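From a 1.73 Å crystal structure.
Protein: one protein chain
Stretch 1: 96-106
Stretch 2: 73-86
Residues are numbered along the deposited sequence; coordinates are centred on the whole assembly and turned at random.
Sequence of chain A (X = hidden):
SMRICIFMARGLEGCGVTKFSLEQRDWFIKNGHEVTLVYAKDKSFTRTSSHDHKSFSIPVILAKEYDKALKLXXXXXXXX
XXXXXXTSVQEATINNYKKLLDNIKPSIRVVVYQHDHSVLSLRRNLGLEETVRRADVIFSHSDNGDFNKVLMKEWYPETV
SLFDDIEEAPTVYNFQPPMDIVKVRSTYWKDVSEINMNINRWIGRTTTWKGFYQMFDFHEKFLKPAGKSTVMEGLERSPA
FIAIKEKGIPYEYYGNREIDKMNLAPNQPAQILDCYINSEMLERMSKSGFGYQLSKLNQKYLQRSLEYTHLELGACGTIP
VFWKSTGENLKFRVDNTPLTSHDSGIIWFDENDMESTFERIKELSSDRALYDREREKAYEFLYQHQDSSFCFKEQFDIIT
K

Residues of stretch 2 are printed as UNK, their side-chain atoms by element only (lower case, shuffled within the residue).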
# COMPACT_ATOMS: atom_id res chain seq x y z
N ASN A 96 -17.22 11.98 -18.62
CA ASN A 96 -16.32 13.11 -18.62
C ASN A 96 -14.88 12.67 -18.41
O ASN A 96 -13.95 13.34 -18.85
CB ASN A 96 -16.71 14.13 -17.54
CG ASN A 96 -17.96 14.91 -17.91
OD1 ASN A 96 -18.30 15.03 -19.09
ND2 ASN A 96 -18.64 15.47 -16.92
N TYR A 97 -14.68 11.53 -17.75
CA TYR A 97 -13.33 11.03 -17.54
C TYR A 97 -12.79 10.56 -18.89
O TYR A 97 -11.64 10.83 -19.23
CB TYR A 97 -13.31 9.87 -16.54
CG TYR A 97 -11.96 9.20 -16.46
CD1 TYR A 97 -11.74 7.95 -17.03
CD2 TYR A 97 -10.87 9.85 -15.87
CE1 TYR A 97 -10.47 7.36 -17.01
CE2 TYR A 97 -9.60 9.27 -15.85
CZ TYR A 97 -9.41 8.03 -16.43
OH TYR A 97 -8.16 7.46 -16.45
N LYS A 98 -13.62 9.86 -19.65
CA LYS A 98 -13.21 9.38 -20.96
C LYS A 98 -12.95 10.56 -21.89
O LYS A 98 -12.03 10.51 -22.71
CB LYS A 98 -14.29 8.48 -21.56
CG LYS A 98 -14.48 7.16 -20.83
CD LYS A 98 -15.43 6.24 -21.57
CE LYS A 98 -15.58 4.91 -20.85
NZ LYS A 98 -16.46 3.96 -21.59
N LYS A 99 -13.74 11.63 -21.74
CA LYS A 99 -13.55 12.81 -22.57
C LYS A 99 -12.22 13.45 -22.23
O LYS A 99 -11.51 13.96 -23.10
CB LYS A 99 -14.68 13.83 -22.35
CG LYS A 99 -14.66 14.96 -23.37
CD LYS A 99 -15.52 16.15 -22.97
CE LYS A 99 -16.98 15.80 -22.81
NZ LYS A 99 -17.74 17.02 -22.40
N LEU A 100 -11.88 13.44 -20.94
CA LEU A 100 -10.62 14.00 -20.48
C LEU A 100 -9.45 13.32 -21.18
O LEU A 100 -8.54 13.98 -21.68
CB LEU A 100 -10.46 13.82 -18.97
CG LEU A 100 -10.94 14.92 -18.04
CD1 LEU A 100 -10.70 14.50 -16.59
CD2 LEU A 100 -10.18 16.21 -18.34
N LEU A 101 -9.48 11.99 -21.19
CA LEU A 101 -8.42 11.21 -21.83
C LEU A 101 -8.25 11.59 -23.29
O LEU A 101 -7.13 11.78 -23.77
CB LEU A 101 -8.74 9.72 -21.72
CG LEU A 101 -8.78 9.12 -20.31
CD1 LEU A 101 -9.20 7.67 -20.39
CD2 LEU A 101 -7.41 9.25 -19.65
N ASP A 102 -9.37 11.70 -24.01
CA ASP A 102 -9.35 12.05 -25.42
C ASP A 102 -8.86 13.47 -25.68
O ASP A 102 -8.31 13.76 -26.74
CB ASP A 102 -10.75 11.90 -26.03
CG ASP A 102 -11.13 10.45 -26.27
OD1 ASP A 102 -12.29 10.21 -26.68
OD2 ASP A 102 -10.29 9.56 -26.05
N ASN A 103 -9.05 14.36 -24.71
CA ASN A 103 -8.64 15.75 -24.89
C ASN A 103 -7.37 16.20 -24.20
O ASN A 103 -7.05 17.39 -24.19
CB ASN A 103 -9.79 16.68 -24.51
CG ASN A 103 -10.96 16.58 -25.47
OD1 ASN A 103 -11.74 15.63 -25.42
ND2 ASN A 103 -11.07 17.56 -26.36
N ILE A 104 -6.63 15.27 -23.61
CA ILE A 104 -5.36 15.62 -22.97
C ILE A 104 -4.42 15.99 -24.11
O ILE A 104 -4.44 15.35 -25.16
CB ILE A 104 -4.76 14.42 -22.22
CG1 ILE A 104 -5.66 14.02 -21.05
CG2 ILE A 104 -3.36 14.77 -21.73
CD1 ILE A 104 -5.29 12.69 -20.42
N LYS A 105 -3.61 17.02 -23.92
CA LYS A 105 -2.68 17.43 -24.97
C LYS A 105 -1.83 16.24 -25.41
O LYS A 105 -1.25 15.54 -24.58
CB LYS A 105 -1.78 18.58 -24.49
CG LYS A 105 -2.56 19.84 -24.14
CD LYS A 105 -1.67 21.08 -24.10
CE LYS A 105 -0.66 21.03 -22.98
NZ LYS A 105 0.18 22.25 -22.96
N PRO A 106 -1.75 16.00 -26.73
CA PRO A 106 -0.97 14.89 -27.27
C PRO A 106 0.50 14.90 -26.86
O PRO A 106 1.13 13.84 -26.76
CB PRO A 106 -1.14 15.06 -28.78
CG PRO A 106 -2.52 15.61 -28.89
CD PRO A 106 -2.53 16.66 -27.79
N UNK A 73 -5.29 18.87 -15.80
CA UNK A 73 -4.50 17.81 -16.42
C UNK A 73 -3.64 18.27 -17.60
O UNK A 73 -2.63 17.65 -17.91
c UNK A 73 -5.39 16.64 -16.87
c UNK A 73 -6.07 16.01 -15.66
c UNK A 73 -6.43 17.12 -17.88
N UNK A 74 -4.04 19.36 -18.27
CA UNK A 74 -3.27 19.86 -19.40
C UNK A 74 -2.22 20.89 -19.01
O UNK A 74 -1.54 21.45 -19.87
c UNK A 74 -4.86 19.40 -21.31
c UNK A 74 -4.18 20.46 -20.47
o UNK A 74 -4.27 18.37 -21.61
n UNK A 74 -6.10 19.66 -21.71
N UNK A 75 -2.10 21.16 -17.71
CA UNK A 75 -1.14 22.13 -17.22
C UNK A 75 0.09 21.42 -16.65
O UNK A 75 0.62 21.82 -15.62
c UNK A 75 -0.88 24.17 -15.74
o UNK A 75 -0.08 24.62 -16.59
c UNK A 75 -1.77 23.00 -16.13
o UNK A 75 -1.00 24.65 -14.59
N UNK A 76 0.54 20.38 -17.34
CA UNK A 76 1.71 19.63 -16.90
C UNK A 76 2.51 19.13 -18.09
O UNK A 76 2.09 19.28 -19.24
s UNK A 76 0.41 17.13 -16.96
c UNK A 76 1.28 18.44 -16.04
N UNK A 77 3.66 18.53 -17.80
CA UNK A 77 4.52 17.96 -18.83
C UNK A 77 4.30 16.46 -18.76
O UNK A 77 4.37 15.75 -19.77
c UNK A 77 6.30 19.75 -18.64
c UNK A 77 5.99 18.27 -18.54
o UNK A 77 5.98 20.35 -19.69
o UNK A 77 6.85 20.31 -17.67
N UNK A 78 4.04 15.98 -17.55
CA UNK A 78 3.80 14.57 -17.31
C UNK A 78 2.55 14.40 -16.46
O UNK A 78 2.43 15.01 -15.39
c UNK A 78 5.00 13.95 -16.56
c UNK A 78 4.73 12.47 -16.28
c UNK A 78 7.53 13.66 -16.70
c UNK A 78 6.27 14.14 -17.39
N UNK A 79 1.61 13.60 -16.94
CA UNK A 79 0.38 13.34 -16.21
C UNK A 79 0.44 11.91 -15.68
O UNK A 79 0.60 10.96 -16.46
c UNK A 79 -3.29 13.14 -17.53
c UNK A 79 -0.84 13.48 -17.12
c UNK A 79 -2.18 13.08 -16.49
c UNK A 79 -2.49 14.01 -15.32
N UNK A 80 0.33 11.76 -14.37
CA UNK A 80 0.38 10.44 -13.76
C UNK A 80 -0.99 10.05 -13.24
O UNK A 80 -1.52 10.68 -12.33
c UNK A 80 2.78 10.83 -13.13
c UNK A 80 3.85 10.92 -12.07
c UNK A 80 1.40 10.41 -12.61
c UNK A 80 1.46 9.01 -12.00
N UNK A 81 -1.56 9.02 -13.83
CA UNK A 81 -2.88 8.55 -13.43
C UNK A 81 -2.73 7.30 -12.56
O UNK A 81 -2.35 6.23 -13.04
c UNK A 81 -5.14 7.83 -14.23
c UNK A 81 -4.65 9.28 -16.81
c UNK A 81 -3.74 8.23 -14.66
c UNK A 81 -3.79 9.46 -15.57
N UNK A 82 -3.01 7.46 -11.27
CA UNK A 82 -2.88 6.36 -10.33
C UNK A 82 -4.16 5.58 -10.05
O UNK A 82 -4.11 4.53 -9.40
c UNK A 82 -0.81 7.23 -9.15
o UNK A 82 -0.05 6.50 -9.78
c UNK A 82 -2.28 6.87 -9.01
n UNK A 82 -0.41 8.34 -8.55
N UNK A 83 -5.29 6.07 -10.53
CA UNK A 83 -6.55 5.37 -10.34
C UNK A 83 -7.60 5.91 -11.31
O UNK A 83 -7.49 7.04 -11.78
c UNK A 83 -7.05 5.53 -8.89
o UNK A 83 -7.32 6.88 -8.57
N UNK A 84 -8.60 5.09 -11.60
CA UNK A 84 -9.67 5.48 -12.51
C UNK A 84 -11.02 5.36 -11.79
O UNK A 84 -11.11 4.74 -10.74
c UNK A 84 -9.68 4.59 -13.78
c UNK A 84 -8.31 4.66 -14.47
c UNK A 84 -10.03 3.15 -13.42
N UNK A 85 -12.08 5.95 -12.36
CA UNK A 85 -13.41 5.89 -11.74
C UNK A 85 -13.89 4.48 -11.39
O UNK A 85 -13.62 3.53 -12.11
c UNK A 85 -14.31 6.56 -12.78
c UNK A 85 -13.38 7.55 -13.42
c UNK A 85 -12.12 6.74 -13.60
N UNK A 86 -14.61 4.37 -10.28
CA UNK A 86 -15.14 3.08 -9.83
C UNK A 86 -16.43 2.76 -10.59
O UNK A 86 -17.07 3.65 -11.14
c UNK A 86 -15.42 3.13 -8.33
O HOH W 1 2.29 20.83 -21.51

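Position 73 carries three side-chain carbons, one bearing the other two, so it branches at CB: Val73. Its CB points toward the helix of stretch 1, and CG2 lies 3.9 Å from Leu100 CD2, a compact branched side chain meeting a leucine in a buried place.

Position 74 has two carbons, the second carrying one oxygen and one nitrogen, which is a primary amide one carbon from the backbone: Asn74. Such a group can accept and donate at once, and here it does both. Its OD1 accepts from Lys105 N at 2.8 Å, nearly in line (160°), while its ND2 donates a weak bond of 3.5 Å to Asn103 O. The amide thus serves backbone groups as the helical stretch gives way to loop.

At position 75 two carbons end in two oxygens, a carboxylate: Asp75. It points away from stretch 1 and is exposed, as suits a charged group. Position 76 has one carbon and then a sulfur, Cys76. This small side chain is buried without touching stretch 1, but its backbone is linked to it through a water, which donates to Cys76 O at 2.8 Å and accepts from Lys105 NZ at 2.9 Å. Position 77 repeats the pattern of two carbons and two oxygens, giving Asp77; its OD1 is hydrogen-bonded elsewhere in the structure.

Position 78 has four carbons forked at the first, one arm two carbons long: Ile78, on the strand and out of reach of the helix. Position 79 also has four, but forked at the second: Leu79. Its CB points toward stretch 1, and the later fork places CD2 3.5 Å from Ile104 CD1. Position 80 forks at the first carbon again, with one longer arm: Ile80, buried but out of reach. Position 81 has the same shape, Ile81, and points toward the helix; its CD1 lies 4.0 Å from Leu101 CD2 and its CG2 3.8 Å from Tyr97 OH. Beta-branched residues are at home in such extended backbone.

Position 82 shows two carbons with an oxygen and a nitrogen on the second, Asn82, buried and out of reach. Position 83 has one carbon and one oxygen, Ser83, pointing away, its hydroxyl hydrogen-bonded elsewhere in the structure. Position 84 has three carbons, two borne on the first: Val84, whose CG1 comes within 3.4 Å of Tyr97 OH. At position 85 three carbons close a ring onto the backbone N: Pro85. Its CD sits 3.7 Å from the centroid of the Tyr97 ring, 13° off the normal, a CH-pi contact over the face. Position 86 has a single carbon, Ala86, out of reach.

The contact is therefore apolar along much of its length and polar near one end. Alternation along the strand sends Leu79 and Ile81 toward the helix, Tyr97 packs against Pro85, and Asn74 secures the backbone around Ile104; together the stretches bury 526 Å².

Stretch 2 (73-86) VNDCDILIINSVPA
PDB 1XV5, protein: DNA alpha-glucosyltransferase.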